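Local coordinates for amino acid adenylation domain-containing protein (Bacillus stratosphericus LAMA 585, PDB 6ULY), which probably selects a keto acid and activates it as an acyl adenylate, as the adenylation domain of a keto acid-selecting module of a nonribosomal peptide synthetase, at residues A[70-75]-A[112-117]; A[329-334]-A[338-343]; A[356-361]-A[365-370]. All blocks are in the same frame, centred on the assembly; numbering follows the deposited sequence.

Contact 1: A[70-75]-A[112-117]; sequences PVFFQF and KKLHHA. With SO4 (sulfate ion), chain M; SO4 (sulfate ion), chain J.
Gln-74 meets Leu-114 with a side-chain amide that is gripped at both ends. The setting is an alpha/beta layer of the adenylation fold, where strand 70-74 belongs to a mixed sheet packed by helix 109-120. Segment 112-117 of that helix runs nearly antiparallel to the strand (167°). Gln-74 NE2 donates to Phe-73 O at 3.0 Å, in the carbonyl plane and on a lone pair. NE2 also bonds Ser-99 O, and OE1 bonds Tyr-104 OH. With both ends bonded, the amide's rotation is well defined. Gln-74 OE1 makes a close van der Waals approach to the methyl Leu-114 CD1, 3.2 Å. Phe-72 is turned with CG anti to the backbone N (chi1 -155°), which points its ring at the helix. The helix meets the ring at its edge: Leu-114 CD2 sits 3.8 Å from Phe-72 CZ, and Ala-117 CB approaches Phe-72 CE1. Leu-114 CD2 also lies near the amide. The helix carries two histidines that bind sulfate, probably from the crystallisation liquor. His-116 NE2 bonds Glu-426 of the second subunit. His-116 ND1 donates to O1 of a sulfate at 2.9 Å, and His-115 ND1 to O4 of the same ion at 3.0 Å.

Contact 2: A[329-334]-A[338-343]; sequences PAFGMS and SAVVFS. With QA7 (5'-O-{(S)-hydroxy[(4-methyl-2-oxopentanoyl)oxy]phosphoryl}adenosine), chain C.
This beta hairpin, strands 327-333 and 338-342, forms part of the adenylate pocket. It carries a classic bulge, where Val-340 and Val-341 both stand opposite Phe-331. Val-340 N donates to Phe-331 O at 2.9 Å, in the carbonyl plane. The bond from Phe-331 N to Val-341 O is weak. Past the bulge, Gly-332 and Ala-339 bring their CA atoms to 3.8 Å. Met-333 and Ser-338 close the hairpin with two backbone bonds, each donor well above the acceptor's carbonyl plane. The side chains of Phe-331 and Val-340 run side by side. Val-341 CG2 reaches the Phe-331 ring at its edge and lies 3.6 Å from Phe-331 CB. Another part of that edge borders the ligand: Phe-331 CD1 lies 3.7 Å from N17 of the adenine. Ala-330 lies on the other face of the sheet, its CB against Phe-342 CD1. At the acyl end, Ala-339 CB borders C01 and Ser-338 CA lies near O31. Backbone atoms hold the two ends of the ligand's AMP moiety. The adenine amine N24 donates to Ala-330 O at 2.7 Å. Asp-442 also bonds the ligand. Just past the strand, Ser-334 N gives a 162° bond to the phosphate oxygen O29 at 2.9 Å.

Contact 3: A[356-361]-A[365-370]; sequences LTFEET and EQLRPA
Glu-359 N donates to Arg-368 O at 3.0 Å, nearly along the C=O axis, with an angle of 162° at the hydrogen. The second backbone bond is made differently. Ala-370 N reaches Thr-357 O at 3.1 Å from above the carbonyl plane, 44° out of it. Pro-369 lies between these two bonded positions and has no N-H to give. Its CA makes a CA-H...O contact with Thr-357 O instead, while Phe-358 CA does the same with Arg-368 O. Each of the two acceptors therefore takes one N-H and one weaker C-H. The contact is a single bridge between Phe-358 and Pro-369. It ties edge strand 355-359, whose sheet partner is strand 377-381, to the loop that joins the two. Ser-362 lies in the residues that link the segments. Its OG bonds both Glu-359 O and Arg-368 N. Thr-357 and Glu-359 find their polar partners outside the segments. Thr-357 OG1 bonds Ser-379 OG. Glu-359 is bent at chi2 (76°), which lays OE1 beside Ala-370 CB, while OE2 forms a salt bridge with Arg-373. The apolar part centres on Phe-358. Leu-367 CB sits over one face of its ring, 3.8 Å from the centroid, as a CH-pi contact. Leu-367 CD1 extends along the ring to Phe-358 CE2 at 3.9 Å. Near the ring plane, Pro-369 N lies 3.6 Å from Phe-358 CD1.

All three contacts lie in the AMP-binding enzyme region of the chain but share no secondary-structure element. Contacts 1 and 2 are buried; contact 3 is only partly so, and its centre lies about 27 Å from the centre of the chain. Contact 1 joins a sheet to its helix mainly through side chains. Contacts 2 and 3 each join segments separated by three residues, and both rely on backbone bonds. Contact 2 lines the adenylate pocket and bonds the ligand through backbone atoms, whereas contact 3 has one bridge and polar side chains paired with nearby residues. The nearest atoms of contacts 2 and 3 stay about 9 Å apart. Contacts 1 and 3 lie on opposite sides of the chain centre.

Contact 1: A[70-75]-A[112-117]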
loop_
_atom_site.group_PDB
_atom_site.type_symbol
_atom_site.label_atom_id
_atom_site.label_comp_id
_atom_site.label_asym_id
_atom_site.label_seq_id
_atom_site.Cartn_x
_atom_site.Cartn_y
_atom_site.Cartn_z
ATOM N N PRO A 70 6.135 -9.215 -23.726
ATOM C CA PRO A 70 4.838 -8.683 -23.305
ATOM C C PRO A 70 4.297 -7.679 -24.312
ATOM O O PRO A 70 5.033 -7.056 -25.080
ATOM C CB PRO A 70 5.152 -8.009 -21.964
ATOM C CG PRO A 70 6.576 -7.620 -22.077
ATOM C CD PRO A 70 7.241 -8.670 -22.917
ATOM N N VAL A 71 2.976 -7.537 -24.292
ATOM C CA VAL A 71 2.265 -6.595 -25.144
ATOM C C VAL A 71 1.246 -5.865 -24.285
ATOM O O VAL A 71 0.434 -6.501 -23.605
ATOM C CB VAL A 71 1.569 -7.296 -26.325
ATOM C CG1 VAL A 71 0.869 -6.274 -27.209
ATOM C CG2 VAL A 71 2.573 -8.109 -27.118
ATOM N N PHE A 72 1.279 -4.537 -24.333
ATOM C CA PHE A 72 0.473 -3.699 -23.452
ATOM C C PHE A 72 -0.829 -3.342 -24.161
ATOM O O PHE A 72 -0.826 -2.573 -25.127
ATOM C CB PHE A 72 1.259 -2.448 -23.066
ATOM C CG PHE A 72 0.821 -1.829 -21.774
ATOM C CD1 PHE A 72 1.466 -2.147 -20.593
ATOM C CD2 PHE A 72 -0.232 -0.926 -21.738
ATOM C CE1 PHE A 72 1.075 -1.580 -19.398
ATOM C CE2 PHE A 72 -0.627 -0.353 -20.537
ATOM C CZ PHE A 72 0.029 -0.682 -19.369
ATOM N N PHE A 73 -1.941 -3.892 -23.676
ATOM C CA PHE A 73 -3.238 -3.665 -24.300
ATOM C C PHE A 73 -3.869 -2.374 -23.789
ATOM O O PHE A 73 -3.948 -2.146 -22.578
ATOM C CB PHE A 73 -4.179 -4.840 -24.027
ATOM C CG PHE A 73 -3.926 -6.047 -24.893
ATOM C CD1 PHE A 73 -2.693 -6.248 -25.495
ATOM C CD2 PHE A 73 -4.932 -6.973 -25.114
ATOM C CE1 PHE A 73 -2.469 -7.352 -26.287
ATOM C CE2 PHE A 73 -4.714 -8.080 -25.907
ATOM C CZ PHE A 73 -3.484 -8.269 -26.498
ATOM N N GLN A 74 -4.341 -1.543 -24.724
ATOM C CA GLN A 74 -5.047 -0.292 -24.420
ATOM C C GLN A 74 -6.163 -0.169 -25.457
ATOM O O GLN A 74 -5.991 0.469 -26.498
ATOM C CB GLN A 74 -4.102 0.903 -24.445
ATOM C CG GLN A 74 -3.209 1.007 -23.220
ATOM C CD GLN A 74 -3.977 1.429 -21.984
ATOM O OE1 GLN A 74 -4.054 2.615 -21.669
ATOM N NE2 GLN A 74 -4.555 0.459 -21.282
ATOM N N PHE A 75 -7.305 -0.782 -25.160
ATOM C CA PHE A 75 -8.381 -0.941 -26.125
ATOM C C PHE A 75 -9.671 -0.318 -25.620
ATOM O O PHE A 75 -9.958 -0.335 -24.420
ATOM C CB PHE A 75 -8.631 -2.423 -26.440
ATOM C CG PHE A 75 -7.556 -3.046 -27.273
ATOM C CD1 PHE A 75 -7.487 -2.799 -28.634
ATOM C CD2 PHE A 75 -6.608 -3.870 -26.696
ATOM C CE1 PHE A 75 -6.493 -3.366 -29.404
ATOM C CE2 PHE A 75 -5.610 -4.441 -27.461
ATOM C CZ PHE A 75 -5.551 -4.191 -28.815
ATOM N N LYS A 112 -0.668 7.287 -14.193
ATOM C CA LYS A 112 0.498 6.921 -13.393
ATOM C C LYS A 112 0.625 5.407 -13.282
ATOM O O LYS A 112 1.718 4.848 -13.434
ATOM C CB LYS A 112 0.405 7.550 -11.999
ATOM C CG LYS A 112 0.495 9.068 -11.976
ATOM C CD LYS A 112 0.509 9.606 -10.549
ATOM C CE LYS A 112 0.610 11.127 -10.526
ATOM N NZ LYS A 112 0.605 11.674 -9.140
ATOM N N LYS A 113 -0.487 4.724 -13.004
ATOM C CA LYS A 113 -0.450 3.271 -12.882
ATOM C C LYS A 113 -0.019 2.612 -14.188
ATOM O O LYS A 113 0.760 1.652 -14.176
ATOM C CB LYS A 113 -1.821 2.755 -12.442
ATOM C CG LYS A 113 -2.306 3.360 -11.126
ATOM C CD LYS A 113 -3.614 2.740 -10.655
ATOM C CE LYS A 113 -4.002 3.264 -9.283
ATOM N NZ LYS A 113 -5.092 2.462 -8.658
ATOM N N LEU A 114 -0.515 3.108 -15.326
ATOM C CA LEU A 114 -0.083 2.559 -16.608
ATOM C C LEU A 114 1.423 2.702 -16.778
ATOM O O LEU A 114 2.096 1.772 -17.237
ATOM C CB LEU A 114 -0.820 3.247 -17.762
ATOM C CG LEU A 114 -2.333 3.038 -17.812
ATOM C CD1 LEU A 114 -2.961 3.892 -18.904
ATOM C CD2 LEU A 114 -2.671 1.567 -18.018
ATOM N N HIS A 115 1.971 3.862 -16.407
ATOM C CA HIS A 115 3.408 4.072 -16.532
ATOM C C HIS A 115 4.186 3.072 -15.687
ATOM O O HIS A 115 5.229 2.564 -16.115
ATOM C CB HIS A 115 3.775 5.497 -16.122
ATOM C CG HIS A 115 5.246 5.770 -16.154
ATOM N ND1 HIS A 115 6.082 5.489 -15.093
ATOM C CD2 HIS A 115 6.034 6.292 -17.125
ATOM C CE1 HIS A 115 7.319 5.829 -15.407
ATOM N NE2 HIS A 115 7.317 6.319 -16.635
ATOM N N HIS A 116 3.702 2.790 -14.477
ATOM C CA HIS A 116 4.394 1.844 -13.610
ATOM C C HIS A 116 4.491 0.475 -14.271
ATOM O O HIS A 116 5.586 -0.075 -14.435
ATOM C CB HIS A 116 3.680 1.738 -12.262
ATOM C CG HIS A 116 4.226 0.661 -11.377
ATOM N ND1 HIS A 116 5.307 0.858 -10.544
ATOM C CD2 HIS A 116 3.852 -0.630 -11.210
ATOM C CE1 HIS A 116 5.569 -0.262 -9.894
ATOM N NE2 HIS A 116 4.701 -1.181 -10.281
ATOM N N ALA A 117 3.343 -0.093 -14.652
ATOM C CA ALA A 117 3.346 -1.399 -15.304
ATOM C C ALA A 117 4.148 -1.366 -16.597
ATOM O O ALA A 117 4.906 -2.296 -16.895
ATOM C CB ALA A 117 1.914 -1.851 -15.581
HETATM S S SO4 M . 6.981 4.505 -11.645
HETATM O O1 SO4 M . 7.034 3.173 -11.115
HETATM O O2 SO4 M . 7.172 5.450 -10.583
HETATM O O3 SO4 M . 8.017 4.674 -12.621
HETATM O O4 SO4 M . 5.703 4.727 -12.256
HETATM S S SO4 J . 11.148 6.109 -17.608
HETATM O O1 SO4 J . 12.442 6.629 -17.976
HETATM O O2 SO4 J . 11.012 6.182 -16.172
HETATM O O3 SO4 J . 10.108 6.904 -18.217
HETATM O O4 SO4 J . 11.038 4.737 -18.068
#

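Contact 2: A[329-334]-A[338-343]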
loop_
_atom_site.group_PDB
_atom_site.type_symbol
_atom_site.label_atom_id
_atom_site.label_comp_id
_atom_site.label_asym_id
_atom_site.label_seq_id
_atom_site.Cartn_x
_atom_site.Cartn_y
_atom_site.Cartn_z
ATOM N N PRO A 329 -24.427 -16.253 -7.022
ATOM C CA PRO A 329 -23.307 -15.556 -6.380
ATOM C C PRO A 329 -22.001 -16.301 -6.612
ATOM O O PRO A 329 -21.966 -17.533 -6.669
ATOM C CB PRO A 329 -23.699 -15.541 -4.899
ATOM C CG PRO A 329 -25.188 -15.645 -4.902
ATOM C CD PRO A 329 -25.544 -16.487 -6.091
ATOM N N ALA A 330 -20.920 -15.539 -6.762
ATOM C CA ALA A 330 -19.611 -16.126 -7.005
ATOM C C ALA A 330 -18.534 -15.209 -6.447
ATOM O O ALA A 330 -18.734 -14.000 -6.307
ATOM C CB ALA A 330 -19.379 -16.372 -8.498
ATOM N N PHE A 331 -17.382 -15.802 -6.129
ATOM C CA PHE A 331 -16.229 -15.060 -5.644
ATOM C C PHE A 331 -14.977 -15.559 -6.346
ATOM O O PHE A 331 -14.854 -16.743 -6.673
ATOM C CB PHE A 331 -16.055 -15.192 -4.122
ATOM C CG PHE A 331 -14.619 -15.147 -3.671
ATOM C CD1 PHE A 331 -13.965 -13.938 -3.514
ATOM C CD2 PHE A 331 -13.920 -16.316 -3.419
ATOM C CE1 PHE A 331 -12.643 -13.896 -3.107
ATOM C CE2 PHE A 331 -12.603 -16.279 -3.016
ATOM C CZ PHE A 331 -11.963 -15.068 -2.860
ATOM N N GLY A 332 -14.044 -14.644 -6.571
ATOM C CA GLY A 332 -12.766 -15.018 -7.143
ATOM C C GLY A 332 -11.815 -13.845 -7.102
ATOM O O GLY A 332 -12.137 -12.769 -6.592
ATOM N N MET A 333 -10.626 -14.073 -7.649
ATOM C CA MET A 333 -9.601 -13.045 -7.708
ATOM C C MET A 333 -8.802 -13.240 -8.984
ATOM O O MET A 333 -8.694 -14.354 -9.499
ATOM C CB MET A 333 -8.649 -13.094 -6.498
ATOM C CG MET A 333 -9.329 -13.242 -5.144
ATOM S SD MET A 333 -8.146 -13.406 -3.782
ATOM C CE MET A 333 -7.300 -11.826 -3.885
ATOM N N SER A 334 -8.232 -12.145 -9.484
ATOM C CA SER A 334 -7.353 -12.255 -10.640
ATOM C C SER A 334 -6.221 -13.237 -10.362
ATOM O O SER A 334 -5.809 -13.987 -11.255
ATOM C CB SER A 334 -6.803 -10.879 -11.012
ATOM O OG SER A 334 -5.897 -10.423 -10.028
ATOM N N SER A 338 -9.978 -15.879 -11.636
ATOM C CA SER A 338 -11.391 -15.502 -11.581
ATOM C C SER A 338 -12.119 -16.360 -10.547
ATOM O O SER A 338 -11.571 -16.626 -9.471
ATOM C CB SER A 338 -12.055 -15.570 -12.973
ATOM O OG SER A 338 -12.545 -16.858 -13.316
ATOM N N ALA A 339 -13.352 -16.772 -10.834
ATOM C CA ALA A 339 -14.194 -17.348 -9.794
ATOM C C ALA A 339 -13.712 -18.737 -9.394
ATOM O O ALA A 339 -13.248 -19.517 -10.227
ATOM C CB ALA A 339 -15.642 -17.418 -10.265
ATOM N N VAL A 340 -13.827 -19.038 -8.099
ATOM C CA VAL A 340 -13.507 -20.358 -7.568
ATOM C C VAL A 340 -14.629 -20.927 -6.716
ATOM O O VAL A 340 -14.538 -22.077 -6.281
ATOM C CB VAL A 340 -12.190 -20.330 -6.765
ATOM C CG1 VAL A 340 -11.022 -19.987 -7.684
ATOM C CG2 VAL A 340 -12.277 -19.340 -5.606
ATOM N N VAL A 341 -15.691 -20.160 -6.467
ATOM C CA VAL A 341 -16.880 -20.641 -5.773
ATOM C C VAL A 341 -18.108 -20.128 -6.513
ATOM O O VAL A 341 -18.119 -18.996 -7.006
ATOM C CB VAL A 341 -16.920 -20.190 -4.297
ATOM C CG1 VAL A 341 -15.870 -20.925 -3.480
ATOM C CG2 VAL A 341 -16.734 -18.684 -4.184
ATOM N N PHE A 342 -19.144 -20.964 -6.578
ATOM C CA PHE A 342 -20.425 -20.603 -7.176
ATOM C C PHE A 342 -21.547 -21.117 -6.287
ATOM O O PHE A 342 -21.515 -22.274 -5.856
ATOM C CB PHE A 342 -20.577 -21.190 -8.585
ATOM C CG PHE A 342 -19.673 -20.572 -9.611
ATOM C CD1 PHE A 342 -20.062 -19.437 -10.301
ATOM C CD2 PHE A 342 -18.444 -21.140 -9.905
ATOM C CE1 PHE A 342 -19.237 -18.873 -11.254
ATOM C CE2 PHE A 342 -17.615 -20.581 -10.857
ATOM C CZ PHE A 342 -18.011 -19.447 -11.532
ATOM N N SER A 343 -22.533 -20.264 -6.020
ATOM C CA SER A 343 -23.698 -20.625 -5.221
ATOM C C SER A 343 -24.896 -20.843 -6.135
ATOM O O SER A 343 -25.226 -19.976 -6.951
ATOM C CB SER A 343 -24.013 -19.535 -4.195
ATOM O OG SER A 343 -25.253 -19.780 -3.552
HETATM C C01 QA7 C . -16.366 -13.822 -9.603
HETATM C C02 QA7 C . -15.480 -12.840 -10.271
HETATM C C03 QA7 C . -14.789 -13.478 -11.445
HETATM C C04 QA7 C . -14.631 -12.274 -9.178
HETATM C C05 QA7 C . -13.185 -12.023 -9.471
HETATM C C06 QA7 C . -12.603 -10.681 -9.169
HETATM C C10 QA7 C . -10.912 -9.754 -6.282
HETATM C C11 QA7 C . -11.412 -9.282 -5.091
HETATM C C12 QA7 C . -11.458 -10.462 -4.031
HETATM C C13 QA7 C . -12.377 -10.155 -3.283
HETATM C C14 QA7 C . -13.441 -9.255 -4.160
HETATM C C16 QA7 C . -14.729 -10.764 -5.476
HETATM C C18 QA7 C . -16.462 -11.044 -4.266
HETATM C C19 QA7 C . -17.673 -11.373 -3.666
HETATM C C21 QA7 C . -17.168 -10.082 -1.917
HETATM C C23 QA7 C . -15.651 -10.211 -3.620
HETATM N N15 QA7 C . -14.580 -10.044 -4.407
HETATM N N17 QA7 C . -15.871 -11.383 -5.410
HETATM N N20 QA7 C . -17.974 -10.885 -2.512
HETATM N N22 QA7 C . -16.042 -9.737 -2.427
HETATM N N24 QA7 C . -18.541 -12.255 -4.319
HETATM O O07 QA7 C . -11.284 -10.422 -9.290
HETATM O O09 QA7 C . -10.811 -8.765 -7.236
HETATM O O25 QA7 C . -12.859 -8.925 -5.222
HETATM O O26 QA7 C . -12.035 -9.275 -2.195
HETATM O O27 QA7 C . -10.180 -10.761 -3.297
HETATM O O28 QA7 C . -10.595 -8.160 -9.674
HETATM O O29 QA7 C . -9.117 -9.536 -8.720
HETATM O O30 QA7 C . -13.302 -9.865 -8.829
HETATM O O31 QA7 C . -12.539 -12.863 -9.875
HETATM P P08 QA7 C . -10.472 -9.189 -8.711
#

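Contact 3: A[356-361]-A[365-370]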
loop_
_atom_site.group_PDB
_atom_site.type_symbol
_atom_site.label_atom_id
_atom_site.label_comp_id
_atom_site.label_asym_id
_atom_site.label_seq_id
_atom_site.Cartn_x
_atom_site.Cartn_y
_atom_site.Cartn_z
ATOM N N LEU A 356 -27.485 -16.457 4.739
ATOM C CA LEU A 356 -27.286 -16.798 6.142
ATOM C C LEU A 356 -27.396 -15.543 6.993
ATOM O O LEU A 356 -26.797 -14.513 6.669
ATOM C CB LEU A 356 -25.922 -17.455 6.359
ATOM C CG LEU A 356 -25.697 -18.780 5.633
ATOM C CD1 LEU A 356 -24.233 -19.184 5.698
ATOM C CD2 LEU A 356 -26.579 -19.867 6.225
ATOM N N THR A 357 -28.147 -15.639 8.085
ATOM C CA THR A 357 -28.325 -14.534 9.015
ATOM C C THR A 357 -27.876 -14.969 10.401
ATOM O O THR A 357 -28.198 -16.073 10.849
ATOM C CB THR A 357 -29.786 -14.065 9.051
ATOM O OG1 THR A 357 -30.097 -13.378 7.834
ATOM C CG2 THR A 357 -30.031 -13.134 10.228
ATOM N N PHE A 358 -27.126 -14.095 11.070
ATOM C CA PHE A 358 -26.550 -14.404 12.370
ATOM C C PHE A 358 -26.715 -13.214 13.302
ATOM O O PHE A 358 -26.963 -12.085 12.869
ATOM C CB PHE A 358 -25.059 -14.752 12.270
ATOM C CG PHE A 358 -24.752 -15.871 11.320
ATOM C CD1 PHE A 358 -24.936 -17.189 11.699
ATOM C CD2 PHE A 358 -24.260 -15.604 10.052
ATOM C CE1 PHE A 358 -24.642 -18.223 10.829
ATOM C CE2 PHE A 358 -23.963 -16.633 9.180
ATOM C CZ PHE A 358 -24.156 -17.944 9.569
ATOM N N GLU A 359 -26.555 -13.482 14.593
ATOM C CA GLU A 359 -26.549 -12.414 15.581
ATOM C C GLU A 359 -25.285 -11.577 15.424
ATOM O O GLU A 359 -24.195 -12.108 15.192
ATOM C CB GLU A 359 -26.623 -12.999 16.991
ATOM C CG GLU A 359 -27.372 -12.132 17.992
ATOM C CD GLU A 359 -28.880 -12.201 17.814
ATOM O OE1 GLU A 359 -29.362 -13.158 17.172
ATOM O OE2 GLU A 359 -29.582 -11.299 18.317
ATOM N N GLU A 360 -25.436 -10.254 15.533
ATOM C CA GLU A 360 -24.270 -9.376 15.480
ATOM C C GLU A 360 -23.312 -9.649 16.633
ATOM O O GLU A 360 -22.103 -9.426 16.504
ATOM C CB GLU A 360 -24.708 -7.910 15.498
ATOM C CG GLU A 360 -25.118 -7.366 14.139
ATOM C CD GLU A 360 -25.482 -5.891 14.175
ATOM O OE1 GLU A 360 -25.277 -5.202 13.152
ATOM O OE2 GLU A 360 -25.970 -5.419 15.224
ATOM N N THR A 361 -23.830 -10.134 17.763
ATOM C CA THR A 361 -22.978 -10.385 18.920
ATOM C C THR A 361 -21.998 -11.522 18.667
ATOM O O THR A 361 -20.902 -11.532 19.240
ATOM C CB THR A 361 -23.842 -10.702 20.139
ATOM O OG1 THR A 361 -24.635 -9.556 20.477
ATOM C CG2 THR A 361 -22.975 -11.098 21.329
ATOM N N GLU A 365 -17.182 -14.884 17.359
ATOM C CA GLU A 365 -17.117 -16.222 17.932
ATOM C C GLU A 365 -17.763 -17.200 16.952
ATOM O O GLU A 365 -17.881 -16.946 15.746
ATOM C CB GLU A 365 -17.808 -16.254 19.302
ATOM C CG GLU A 365 -17.329 -15.198 20.286
ATOM C CD GLU A 365 -18.127 -15.204 21.578
ATOM O OE1 GLU A 365 -19.311 -15.604 21.545
ATOM O OE2 GLU A 365 -17.570 -14.815 22.627
ATOM N N GLN A 366 -18.184 -18.350 17.467
ATOM C CA GLN A 366 -19.016 -19.248 16.680
ATOM C C GLN A 366 -20.294 -18.521 16.284
ATOM O O GLN A 366 -21.042 -18.049 17.145
ATOM C CB GLN A 366 -19.334 -20.511 17.479
ATOM C CG GLN A 366 -20.171 -21.525 16.722
ATOM C CD GLN A 366 -20.416 -22.787 17.522
ATOM O OE1 GLN A 366 -21.560 -23.201 17.713
ATOM N NE2 GLN A 366 -19.342 -23.411 17.991
ATOM N N LEU A 367 -20.530 -18.408 14.979
ATOM C CA LEU A 367 -21.690 -17.672 14.493
ATOM C C LEU A 367 -22.976 -18.334 14.971
ATOM O O LEU A 367 -23.142 -19.553 14.865
ATOM C CB LEU A 367 -21.662 -17.598 12.966
ATOM C CG LEU A 367 -20.494 -16.807 12.376
ATOM C CD1 LEU A 367 -20.417 -17.016 10.876
ATOM C CD2 LEU A 367 -20.630 -15.330 12.710
ATOM N N ARG A 368 -23.888 -17.522 15.499
ATOM C CA ARG A 368 -25.148 -18.015 16.042
ATOM C C ARG A 368 -26.288 -17.617 15.115
ATOM O O ARG A 368 -26.595 -16.419 15.002
ATOM C CB ARG A 368 -25.377 -17.460 17.449
ATOM C CG ARG A 368 -24.465 -18.090 18.501
ATOM C CD ARG A 368 -24.406 -17.276 19.785
ATOM N NE ARG A 368 -23.589 -17.936 20.803
ATOM C CZ ARG A 368 -23.232 -17.382 21.959
ATOM N NH1 ARG A 368 -23.612 -16.147 22.258
ATOM N NH2 ARG A 368 -22.488 -18.066 22.818
ATOM N N PRO A 369 -26.929 -18.559 14.422
ATOM C CA PRO A 369 -27.997 -18.178 13.492
ATOM C C PRO A 369 -29.113 -17.423 14.195
ATOM O O PRO A 369 -29.324 -17.549 15.402
ATOM C CB PRO A 369 -28.490 -19.522 12.944
ATOM C CG PRO A 369 -27.334 -20.447 13.113
ATOM C CD PRO A 369 -26.643 -20.005 14.369
ATOM N N ALA A 370 -29.827 -16.619 13.414
ATOM C CA ALA A 370 -30.965 -15.869 13.920
ATOM C C ALA A 370 -31.889 -15.555 12.755
ATOM O O ALA A 370 -31.506 -15.660 11.588
ATOM C CB ALA A 370 -30.525 -14.581 14.623
#